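Local coordinates for Abbfa_003403 (Acinetobacter baumannii, PDB 4ZXH), which probably assembles a peptide product on a phosphopantetheine arm, as a nonribosomal peptide synthetase with condensation, adenylation, carrier and thioesterase domains, at residues S643-N646 with F647-M651; I673-L676 with E677-P681; Y1144-S1147 with R1148-Q1152. One frame throughout, in Å; residues are numbered along the deposited sequence.

Contact 1 comes first along the chain, within helix 641-655; contact 2 follows on the short helix 674-679, and contact 3 far later on helix 1138-1152. Each closes a helical turn between adjoining segments, so the three run in series and none nests in or crosses another. Contacts 1 and 2 belong to the adenylation part of the synthetase, their centres about 11 Å apart, and they touch: the two helices pack through Phe-647, Leu-648 and Met-651 against Leu-676 and Ile-680. Contact 3 lies in the thioesterase part, on the opposite side of the chain's centre, its nearest atoms about 79 Å from those of contact 2.

Contact 1. Residues S643-N646 with F647-M651; sequences SIIN and FLLSM
Ile-644 and Leu-648 lie side by side one helical turn apart and point the same way, with CG2 of Ile-644 meeting CD1 of Leu-648 at 3.7 Å. The methyl gets there because CG2 of Ile-644 stands anti to the backbone N, while CG1, at a chi1 of -66°, turns off beside that nitrogen. Ile-645 and Leu-649 repeat the pairing more loosely on a neighbouring strip of the helix, CD1 of Ile-645 coming to 4.2 Å from CG of Leu-649. Phe-647 holds its ring clear of the preceding turn: it approaches only the carbonyl of Ile-644, whose O lies at the ring edge, 4.1 Å from CD2.

Four successive backbone bonds run beneath these pairs. Leu-648 N reaches Ile-644 O at 2.9 Å with an almost straight N-H...O angle of 170°, and Ser-650 N reaches Asn-646 O at 3.1 Å; Phe-647 N to Ser-643 O and Leu-649 N to Ile-645 O complete the run.

The polar side chains serve partners outside the helix. Asn-646 and Ser-650, also one turn apart, hold the backbone of Ala-790 at both ends, its carbonyl receiving ND2 of Asn-646 and its N bonding OG of Ser-650, while OD1 of Asn-646 takes a hydrogen bond from ND2 of Asn-791. On the apolar sides, Ile-644 rests on Ala-622 and Tyr-623 of strand 621-627, Ile-645 and Leu-648 cover Leu-483 of helix 483-494, and Phe-647, Leu-648 and Met-651 touch Leu-676 of helix 674-679. With every touching residue buried, this is the i to i+4 packing and hydrogen bonding of a buried alpha-helix, the one that directly follows strand 635-640 in the adenylation domain, a member of the ANL superfamily.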
ATOM      1  N   SER A 643     -45.233  -3.625  -3.138  1.00 34.84           N
ATOM      2  CA  SER A 643     -43.803  -3.240  -3.134  1.00 36.25           C
ATOM      3  C   SER A 643     -43.533  -2.087  -4.087  1.00 38.07           C
ATOM      4  O   SER A 643     -42.907  -1.108  -3.717  1.00 46.34           O
ATOM      5  CB  SER A 643     -42.881  -4.401  -3.545  1.00 42.11           C
ATOM      6  OG  SER A 643     -43.350  -5.660  -3.090  1.00 64.41           O
ATOM      7  N   ILE A 644     -43.995  -2.235  -5.327  1.00 34.91           N
ATOM      8  CA  ILE A 644     -43.731  -1.273  -6.383  1.00 33.29           C
ATOM      9  C   ILE A 644     -44.193   0.119  -5.987  1.00 33.05           C
ATOM     10  O   ILE A 644     -43.433   1.073  -6.089  1.00 33.03           O
ATOM     11  CB  ILE A 644     -44.421  -1.678  -7.708  1.00 36.01           C
ATOM     12  CG1 ILE A 644     -43.813  -2.964  -8.237  1.00 34.19           C
ATOM     13  CG2 ILE A 644     -44.296  -0.572  -8.778  1.00 24.51           C
ATOM     14  CD1 ILE A 644     -44.355  -3.355  -9.553  1.00 32.66           C
ATOM     15  N   ILE A 645     -45.432   0.231  -5.526  1.00 32.67           N
ATOM     16  CA  ILE A 645     -45.994   1.537  -5.249  1.00 29.11           C
ATOM     17  C   ILE A 645     -45.293   2.142  -4.010  1.00 38.47           C
ATOM     18  O   ILE A 645     -45.022   3.343  -3.966  1.00 45.48           O
ATOM     19  CB  ILE A 645     -47.553   1.458  -5.092  1.00 30.05           C
ATOM     20  CG1 ILE A 645     -48.149   2.850  -4.873  1.00 36.16           C
ATOM     21  CG2 ILE A 645     -47.994   0.453  -4.013  1.00 30.36           C
ATOM     22  CD1 ILE A 645     -48.043   3.721  -6.109  1.00 39.60           C
ATOM     23  N   ASN A 646     -44.959   1.307  -3.029  1.00 33.06           N
ATOM     24  CA  ASN A 646     -44.126   1.744  -1.919  1.00 36.50           C
ATOM     25  C   ASN A 646     -42.811   2.344  -2.400  1.00 41.45           C
ATOM     26  O   ASN A 646     -42.389   3.398  -1.934  1.00 44.72           O
ATOM     27  CB  ASN A 646     -43.822   0.583  -0.977  1.00 38.60           C
ATOM     28  CG  ASN A 646     -42.949   1.001   0.188  1.00 44.55           C
ATOM     29  OD1 ASN A 646     -43.394   1.678   1.113  1.00 41.04           O
ATOM     30  ND2 ASN A 646     -41.680   0.632   0.122  1.00 46.24           N
ATOM     31  N   PHE A 647     -42.164   1.654  -3.329  1.00 34.27           N
ATOM     32  CA  PHE A 647     -40.918   2.126  -3.902  1.00 35.24           C
ATOM     33  C   PHE A 647     -41.079   3.464  -4.616  1.00 38.20           C
ATOM     34  O   PHE A 647     -40.364   4.416  -4.329  1.00 41.38           O
ATOM     35  CB  PHE A 647     -40.362   1.084  -4.868  1.00 34.92           C
ATOM     36  CG  PHE A 647     -39.312   1.620  -5.804  1.00 37.46           C
ATOM     37  CD1 PHE A 647     -38.044   1.932  -5.339  1.00 34.82           C
ATOM     38  CD2 PHE A 647     -39.592   1.798  -7.152  1.00 35.14           C
ATOM     39  CE1 PHE A 647     -37.083   2.411  -6.196  1.00 36.84           C
ATOM     40  CE2 PHE A 647     -38.633   2.284  -8.013  1.00 35.46           C
ATOM     41  CZ  PHE A 647     -37.383   2.597  -7.533  1.00 37.33           C
ATOM     42  N   LEU A 648     -42.022   3.518  -5.548  1.00 38.85           N
ATOM     43  CA  LEU A 648     -42.244   4.693  -6.375  1.00 39.83           C
ATOM     44  C   LEU A 648     -42.544   5.928  -5.549  1.00 42.40           C
ATOM     45  O   LEU A 648     -41.955   6.986  -5.786  1.00 49.66           O
ATOM     46  CB  LEU A 648     -43.385   4.432  -7.367  1.00 41.33           C
ATOM     47  CG  LEU A 648     -42.933   3.501  -8.494  1.00 36.42           C
ATOM     48  CD1 LEU A 648     -44.093   3.031  -9.347  1.00 33.66           C
ATOM     49  CD2 LEU A 648     -41.892   4.216  -9.333  1.00 36.38           C
ATOM     50  N   LEU A 649     -43.445   5.794  -4.579  1.00 39.13           N
ATOM     51  CA  LEU A 649     -43.792   6.923  -3.712  1.00 39.91           C
ATOM     52  C   LEU A 649     -42.599   7.379  -2.880  1.00 43.19           C
ATOM     53  O   LEU A 649     -42.382   8.574  -2.685  1.00 47.99           O
ATOM     54  CB  LEU A 649     -44.959   6.567  -2.791  1.00 38.27           C
ATOM     55  CG  LEU A 649     -46.334   6.426  -3.445  1.00 40.60           C
ATOM     56  CD1 LEU A 649     -47.375   6.139  -2.390  1.00 41.35           C
ATOM     57  CD2 LEU A 649     -46.680   7.686  -4.223  1.00 42.60           C
ATOM     58  N   SER A 650     -41.828   6.414  -2.391  1.00 43.08           N
ATOM     59  CA  SER A 650     -40.642   6.695  -1.593  1.00 43.57           C
ATOM     60  C   SER A 650     -39.645   7.477  -2.435  1.00 45.85           C
ATOM     61  O   SER A 650     -39.014   8.428  -1.972  1.00 51.80           O
ATOM     62  CB  SER A 650     -40.010   5.393  -1.097  1.00 44.61           C
ATOM     63  OG  SER A 650     -39.266   5.576   0.093  1.00 48.78           O
ATOM     64  N   MET A 651     -39.521   7.073  -3.688  1.00 40.78           N
ATOM     65  CA  MET A 651     -38.586   7.711  -4.589  1.00 43.33           C
ATOM     66  C   MET A 651     -39.041   9.126  -4.888  1.00 50.75           C
ATOM     67  O   MET A 651     -38.214  10.039  -5.004  1.00 52.00           O
ATOM     68  CB  MET A 651     -38.437   6.892  -5.872  1.00 35.60           C
ATOM     69  CG  MET A 651     -37.365   5.815  -5.739  1.00 37.68           C
ATOM     70  SD  MET A 651     -35.700   6.479  -5.369  1.00 41.14           S
ATOM     71  CE  MET A 651     -35.275   5.403  -4.046  1.00 30.31           C
TER

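Contact 2. Residues I673-L676 with E677-P681; sequences ISIL and ELLIP
A short helix carries this contact, the crossover of the beta-alpha-beta unit formed by strands 662-665 and 687-690, with Leu-676 and Ile-680 packed along one flank and Ile-675 and Leu-679 along another. CD1 of Leu-676 meets CD1 of Ile-680 at 3.7 Å, the two side chains running alongside each other in the same direction. The CD1 methyls of Ile-675 and Leu-679 approach to 4.0 Å in the same manner.

In the backbone, Leu-678 N bonds Ser-674 O at 2.8 Å. The turn is less regular further on: the bond from Leu-679 N to Ile-675 O is weak, and Ile-680 N reaches Leu-676 O at 3.3 Å from above the carbonyl plane. Glu-677 turns back along the first turn, its CG coming to 3.7 Å from Ile-673 O. With CD anti to CA (chi2 179°), the extended chain carries the carboxylate to Thr-667 OG1 and Gln-715 NE2, so this buried carboxylate has two hydrogen bonds at OE2. Ser-674 OG is tied to Phe-671 O.

Outward, Ile-675 and Leu-679 face Trp-552 of helix 543-553, Ile-680 leans on Leu-648 of helix 641-655, and Leu-678 covers Ala-665 of strand 662-665.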
ATOM      1  N   ILE A 673     -34.752  -1.731 -12.560  1.00 26.87           N
ATOM      2  CA  ILE A 673     -34.633  -0.308 -12.220  1.00 29.97           C
ATOM      3  C   ILE A 673     -35.329   0.545 -13.277  1.00 28.90           C
ATOM      4  O   ILE A 673     -35.709   1.687 -13.015  1.00 24.02           O
ATOM      5  CB  ILE A 673     -33.155   0.144 -12.049  1.00 30.61           C
ATOM      6  CG1 ILE A 673     -32.447   0.309 -13.389  1.00 32.12           C
ATOM      7  CG2 ILE A 673     -32.385  -0.829 -11.163  1.00 27.57           C
ATOM      8  CD1 ILE A 673     -31.028   0.813 -13.240  1.00 23.39           C
ATOM      9  N   SER A 674     -35.540  -0.042 -14.451  1.00 31.39           N
ATOM     10  CA  SER A 674     -36.258   0.614 -15.536  1.00 33.80           C
ATOM     11  C   SER A 674     -37.683   0.970 -15.129  1.00 33.29           C
ATOM     12  O   SER A 674     -38.276   1.912 -15.665  1.00 34.49           O
ATOM     13  CB  SER A 674     -36.297  -0.287 -16.765  1.00 35.51           C
ATOM     14  OG  SER A 674     -37.135  -1.397 -16.509  1.00 27.29           O
ATOM     15  N   ILE A 675     -38.234   0.193 -14.202  1.00 27.06           N
ATOM     16  CA  ILE A 675     -39.539   0.479 -13.607  1.00 29.32           C
ATOM     17  C   ILE A 675     -39.688   1.955 -13.183  1.00 34.39           C
ATOM     18  O   ILE A 675     -40.695   2.594 -13.490  1.00 35.45           O
ATOM     19  CB  ILE A 675     -39.787  -0.465 -12.393  1.00 29.72           C
ATOM     20  CG1 ILE A 675     -40.483  -1.727 -12.868  1.00 34.07           C
ATOM     21  CG2 ILE A 675     -40.646   0.165 -11.335  1.00 23.02           C
ATOM     22  CD1 ILE A 675     -41.777  -1.423 -13.565  1.00 38.01           C
ATOM     23  N   LEU A 676     -38.682   2.491 -12.493  1.00 31.82           N
ATOM     24  CA  LEU A 676     -38.683   3.888 -12.060  1.00 35.75           C
ATOM     25  C   LEU A 676     -38.683   4.853 -13.244  1.00 41.93           C
ATOM     26  O   LEU A 676     -39.356   5.881 -13.226  1.00 45.83           O
ATOM     27  CB  LEU A 676     -37.458   4.174 -11.189  1.00 35.22           C
ATOM     28  CG  LEU A 676     -37.212   5.636 -10.815  1.00 30.79           C
ATOM     29  CD1 LEU A 676     -38.261   6.129  -9.836  1.00 29.26           C
ATOM     30  CD2 LEU A 676     -35.827   5.806 -10.259  1.00 32.73           C
ATOM     31  N   GLU A 677     -37.907   4.505 -14.263  1.00 38.76           N
ATOM     32  CA  GLU A 677     -37.704   5.346 -15.433  1.00 39.09           C
ATOM     33  C   GLU A 677     -38.946   5.415 -16.309  1.00 44.55           C
ATOM     34  O   GLU A 677     -39.264   6.461 -16.882  1.00 50.94           O
ATOM     35  CB  GLU A 677     -36.527   4.822 -16.262  1.00 34.15           C
ATOM     36  CG  GLU A 677     -35.275   4.489 -15.464  1.00 37.60           C
ATOM     37  CD  GLU A 677     -34.159   3.957 -16.349  1.00 43.74           C
ATOM     38  OE1 GLU A 677     -34.405   3.734 -17.557  1.00 47.86           O
ATOM     39  OE2 GLU A 677     -33.038   3.751 -15.837  1.00 39.78           O
ATOM     40  N   LEU A 678     -39.640   4.292 -16.427  1.00 40.48           N
ATOM     41  CA  LEU A 678     -40.780   4.204 -17.330  1.00 39.63           C
ATOM     42  C   LEU A 678     -42.108   4.658 -16.697  1.00 41.56           C
ATOM     43  O   LEU A 678     -43.069   4.920 -17.405  1.00 52.52           O
ATOM     44  CB  LEU A 678     -40.906   2.767 -17.849  1.00 30.76           C
ATOM     45  CG  LEU A 678     -39.689   2.247 -18.634  1.00 34.10           C
ATOM     46  CD1 LEU A 678     -39.798   0.736 -18.912  1.00 23.63           C
ATOM     47  CD2 LEU A 678     -39.454   3.031 -19.945  1.00 28.03           C
ATOM     48  N   LEU A 679     -42.164   4.773 -15.375  1.00 34.79           N
ATOM     49  CA  LEU A 679     -43.441   5.034 -14.719  1.00 38.56           C
ATOM     50  C   LEU A 679     -43.524   6.352 -13.976  1.00 42.93           C
ATOM     51  O   LEU A 679     -44.499   7.085 -14.117  1.00 53.59           O
ATOM     52  CB  LEU A 679     -43.769   3.913 -13.736  1.00 40.85           C
ATOM     53  CG  LEU A 679     -44.044   2.542 -14.345  1.00 39.84           C
ATOM     54  CD1 LEU A 679     -44.466   1.569 -13.251  1.00 36.91           C
ATOM     55  CD2 LEU A 679     -45.093   2.650 -15.441  1.00 37.15           C
ATOM     56  N   ILE A 680     -42.518   6.664 -13.171  1.00 42.36           N
ATOM     57  CA  ILE A 680     -42.716   7.723 -12.190  1.00 46.97           C
ATOM     58  C   ILE A 680     -43.051   9.115 -12.762  1.00 48.23           C
ATOM     59  O   ILE A 680     -43.701   9.895 -12.068  1.00 53.23           O
ATOM     60  CB  ILE A 680     -41.502   7.848 -11.225  1.00 38.52           C
ATOM     61  CG1 ILE A 680     -41.967   8.468  -9.899  1.00 41.00           C
ATOM     62  CG2 ILE A 680     -40.358   8.637 -11.849  1.00 36.44           C
ATOM     63  CD1 ILE A 680     -40.892   8.576  -8.839  1.00 42.73           C
ATOM     64  N   PRO A 681     -42.654   9.437 -14.019  1.00 46.63           N
ATOM     65  CA  PRO A 681     -43.179  10.752 -14.405  1.00 42.61           C
ATOM     66  C   PRO A 681     -44.653  10.653 -14.767  1.00 46.69           C
ATOM     67  O   PRO A 681     -45.378  11.637 -14.620  1.00 49.37           O
ATOM     68  CB  PRO A 681     -42.335  11.142 -15.631  1.00 40.56           C
ATOM     69  CG  PRO A 681     -41.178  10.189 -15.639  1.00 43.61           C
ATOM     70  CD  PRO A 681     -41.701   8.928 -15.021  1.00 42.64           C
TER

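Contact 3. Residues Y1144-S1147 with R1148-Q1152; sequences YEIS and RQLRQ
Arg-1148 N reaches Tyr-1144 O at 2.9 Å, the first of four i to i+4 backbone bonds that continue through Gln-1149, Leu-1150 and Arg-1151.

Glu-1145 is the centre of the side-chain contact. Its chain bends at chi2 (63°), bringing the carboxylate alongside the next turn, where Arg-1148 forms a side-on salt bridge with it. OE1 of Glu-1145, which lies in the guanidinium plane, accepts from NE of Arg-1148 at 3.0 Å, and NH2 donates to the syn lone pair of OE2 at 3.1 Å, OE2 being tilted out of the guanidinium plane; the two flat groups are 40° apart. Gln-1149 supplies a third bond, its NE2 meeting OE2 of Glu-1145 at 3.1 Å on the anti lone pair, so OE2 accepts on both its syn and anti sides. OE1 is also bonded to Tyr-1253 OH. This set of donors would be expected to favour the ionised carboxylate. On the apolar side, CG2 of Ile-1146 touches CD1 of Leu-1150 at 3.9 Å.

The helix joins strands 1131-1136 and 1157-1163 and probably follows the nucleophile elbow of the alpha/beta hydrolase fold of the thioesterase. Gln-1149 ties it to helix 1111-1125 through Thr-1116 OG1 and Glu-1112 O, and Ile-1146 packs on Ala-1115 there. Ser-1147 faces the sheet at Leu-1133 and Ile-1160, with Leu-1150 on Tyr-1131.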
ATOM      1  N   TYR A1144      50.207  -2.483 -20.250  1.00 33.21           N
ATOM      2  CA  TYR A1144      51.567  -2.519 -20.762  1.00 30.21           C
ATOM      3  C   TYR A1144      52.194  -1.146 -20.624  1.00 32.53           C
ATOM      4  O   TYR A1144      53.297  -1.018 -20.087  1.00 33.71           O
ATOM      5  CB  TYR A1144      51.572  -2.980 -22.217  1.00 34.23           C
ATOM      6  CG  TYR A1144      52.938  -3.302 -22.803  1.00 33.82           C
ATOM      7  CD1 TYR A1144      53.642  -4.433 -22.401  1.00 37.08           C
ATOM      8  CD2 TYR A1144      53.490  -2.509 -23.796  1.00 30.37           C
ATOM      9  CE1 TYR A1144      54.874  -4.747 -22.949  1.00 40.01           C
ATOM     10  CE2 TYR A1144      54.718  -2.814 -24.361  1.00 32.49           C
ATOM     11  CZ  TYR A1144      55.410  -3.928 -23.933  1.00 42.93           C
ATOM     12  OH  TYR A1144      56.635  -4.230 -24.495  1.00 44.65           O
ATOM     13  N   GLU A1145      51.478  -0.115 -21.074  1.00 31.24           N
ATOM     14  CA  GLU A1145      52.024   1.244 -21.028  1.00 41.26           C
ATOM     15  C   GLU A1145      52.143   1.760 -19.587  1.00 39.89           C
ATOM     16  O   GLU A1145      53.069   2.503 -19.255  1.00 36.38           O
ATOM     17  CB  GLU A1145      51.176   2.210 -21.871  1.00 34.06           C
ATOM     18  CG  GLU A1145      51.572   3.683 -21.733  1.00 32.29           C
ATOM     19  CD  GLU A1145      53.000   3.975 -22.214  1.00 43.69           C
ATOM     20  OE1 GLU A1145      53.558   3.174 -23.007  1.00 41.46           O
ATOM     21  OE2 GLU A1145      53.561   5.016 -21.802  1.00 43.69           O
ATOM     22  N   ILE A1146      51.215   1.357 -18.727  1.00 35.87           N
ATOM     23  CA  ILE A1146      51.321   1.715 -17.321  1.00 37.56           C
ATOM     24  C   ILE A1146      52.552   1.058 -16.711  1.00 39.63           C
ATOM     25  O   ILE A1146      53.283   1.707 -15.958  1.00 43.39           O
ATOM     26  CB  ILE A1146      50.072   1.332 -16.546  1.00 31.63           C
ATOM     27  CG1 ILE A1146      48.971   2.337 -16.859  1.00 29.31           C
ATOM     28  CG2 ILE A1146      50.334   1.363 -15.072  1.00 32.64           C
ATOM     29  CD1 ILE A1146      47.709   2.078 -16.115  1.00 31.20           C
ATOM     30  N   SER A1147      52.808  -0.201 -17.065  1.00 33.81           N
ATOM     31  CA  SER A1147      54.032  -0.867 -16.618  1.00 42.06           C
ATOM     32  C   SER A1147      55.267  -0.125 -17.083  1.00 51.21           C
ATOM     33  O   SER A1147      56.191   0.082 -16.306  1.00 62.36           O
ATOM     34  CB  SER A1147      54.103  -2.296 -17.128  1.00 43.05           C
ATOM     35  OG  SER A1147      52.941  -3.009 -16.781  1.00 44.50           O
ATOM     36  N   ARG A1148      55.273   0.265 -18.356  1.00 51.29           N
ATOM     37  CA  ARG A1148      56.413   0.942 -18.968  1.00 47.87           C
ATOM     38  C   ARG A1148      56.758   2.210 -18.202  1.00 50.75           C
ATOM     39  O   ARG A1148      57.939   2.551 -18.061  1.00 61.98           O
ATOM     40  CB  ARG A1148      56.134   1.277 -20.445  1.00 51.98           C
ATOM     41  CG  ARG A1148      57.398   1.592 -21.263  1.00 57.57           C
ATOM     42  CD  ARG A1148      57.116   2.176 -22.654  1.00 60.90           C
ATOM     43  NE  ARG A1148      56.499   3.500 -22.577  1.00 65.94           N
ATOM     44  CZ  ARG A1148      57.154   4.624 -22.281  1.00 71.75           C
ATOM     45  NH1 ARG A1148      58.460   4.590 -22.031  1.00 76.54           N
ATOM     46  NH2 ARG A1148      56.502   5.785 -22.231  1.00 64.93           N
ATOM     47  N   GLN A1149      55.736   2.897 -17.696  1.00 48.14           N
ATOM     48  CA  GLN A1149      55.946   4.143 -16.959  1.00 40.81           C
ATOM     49  C   GLN A1149      56.360   3.908 -15.505  1.00 48.67           C
ATOM     50  O   GLN A1149      57.198   4.639 -14.983  1.00 54.56           O
ATOM     51  CB  GLN A1149      54.690   5.013 -17.001  1.00 39.39           C
ATOM     52  CG  GLN A1149      54.311   5.506 -18.387  1.00 38.55           C
ATOM     53  CD  GLN A1149      53.324   6.667 -18.345  1.00 44.19           C
ATOM     54  OE1 GLN A1149      53.127   7.292 -17.305  1.00 52.24           O
ATOM     55  NE2 GLN A1149      52.701   6.962 -19.483  1.00 41.06           N
ATOM     56  N   LEU A1150      55.778   2.896 -14.856  1.00 52.93           N
ATOM     57  CA  LEU A1150      56.112   2.573 -13.465  1.00 42.09           C
ATOM     58  C   LEU A1150      57.600   2.214 -13.324  1.00 49.00           C
ATOM     59  O   LEU A1150      58.233   2.593 -12.336  1.00 56.28           O
ATOM     60  CB  LEU A1150      55.232   1.434 -12.935  1.00 40.05           C
ATOM     61  CG  LEU A1150      53.731   1.720 -12.745  1.00 41.75           C
ATOM     62  CD1 LEU A1150      52.951   0.450 -12.355  1.00 43.07           C
ATOM     63  CD2 LEU A1150      53.457   2.832 -11.749  1.00 39.01           C
ATOM     64  N   ARG A1151      58.153   1.502 -14.308  1.00 47.69           N
ATOM     65  CA  ARG A1151      59.603   1.312 -14.410  1.00 55.01           C
ATOM     66  C   ARG A1151      60.361   2.642 -14.391  1.00 58.54           C
ATOM     67  O   ARG A1151      61.314   2.830 -13.620  1.00 52.76           O
ATOM     68  CB  ARG A1151      59.959   0.562 -15.691  1.00 68.84           C
ATOM     69  CG  ARG A1151      59.709  -0.925 -15.644  1.00 80.02           C
ATOM     70  CD  ARG A1151      60.860  -1.681 -14.997  1.00 87.50           C
ATOM     71  NE  ARG A1151      60.620  -3.125 -15.016  1.00 88.62           N
ATOM     72  CZ  ARG A1151      60.772  -3.904 -16.087  1.00 77.63           C
ATOM     73  NH1 ARG A1151      61.176  -3.389 -17.248  1.00 67.65           N
ATOM     74  NH2 ARG A1151      60.525  -5.205 -15.994  1.00 74.33           N
ATOM     75  N   GLN A1152      59.929   3.557 -15.254  1.00 54.28           N
ATOM     76  CA  GLN A1152      60.565   4.862 -15.370  1.00 65.35           C
ATOM     77  C   GLN A1152      60.631   5.617 -14.045  1.00 59.63           C
ATOM     78  O   GLN A1152      61.515   6.440 -13.851  1.00 67.48           O
ATOM     79  CB  GLN A1152      59.843   5.714 -16.418  1.00 74.32           C
ATOM     80  CG  GLN A1152      60.086   5.247 -17.839  1.00 82.26           C
ATOM     81  CD  GLN A1152      61.567   5.060 -18.129  1.00 89.90           C
ATOM     82  OE1 GLN A1152      62.072   3.935 -18.143  1.00 89.28           O
ATOM     83  NE2 GLN A1152      62.275   6.168 -18.343  1.00 92.20           N
TER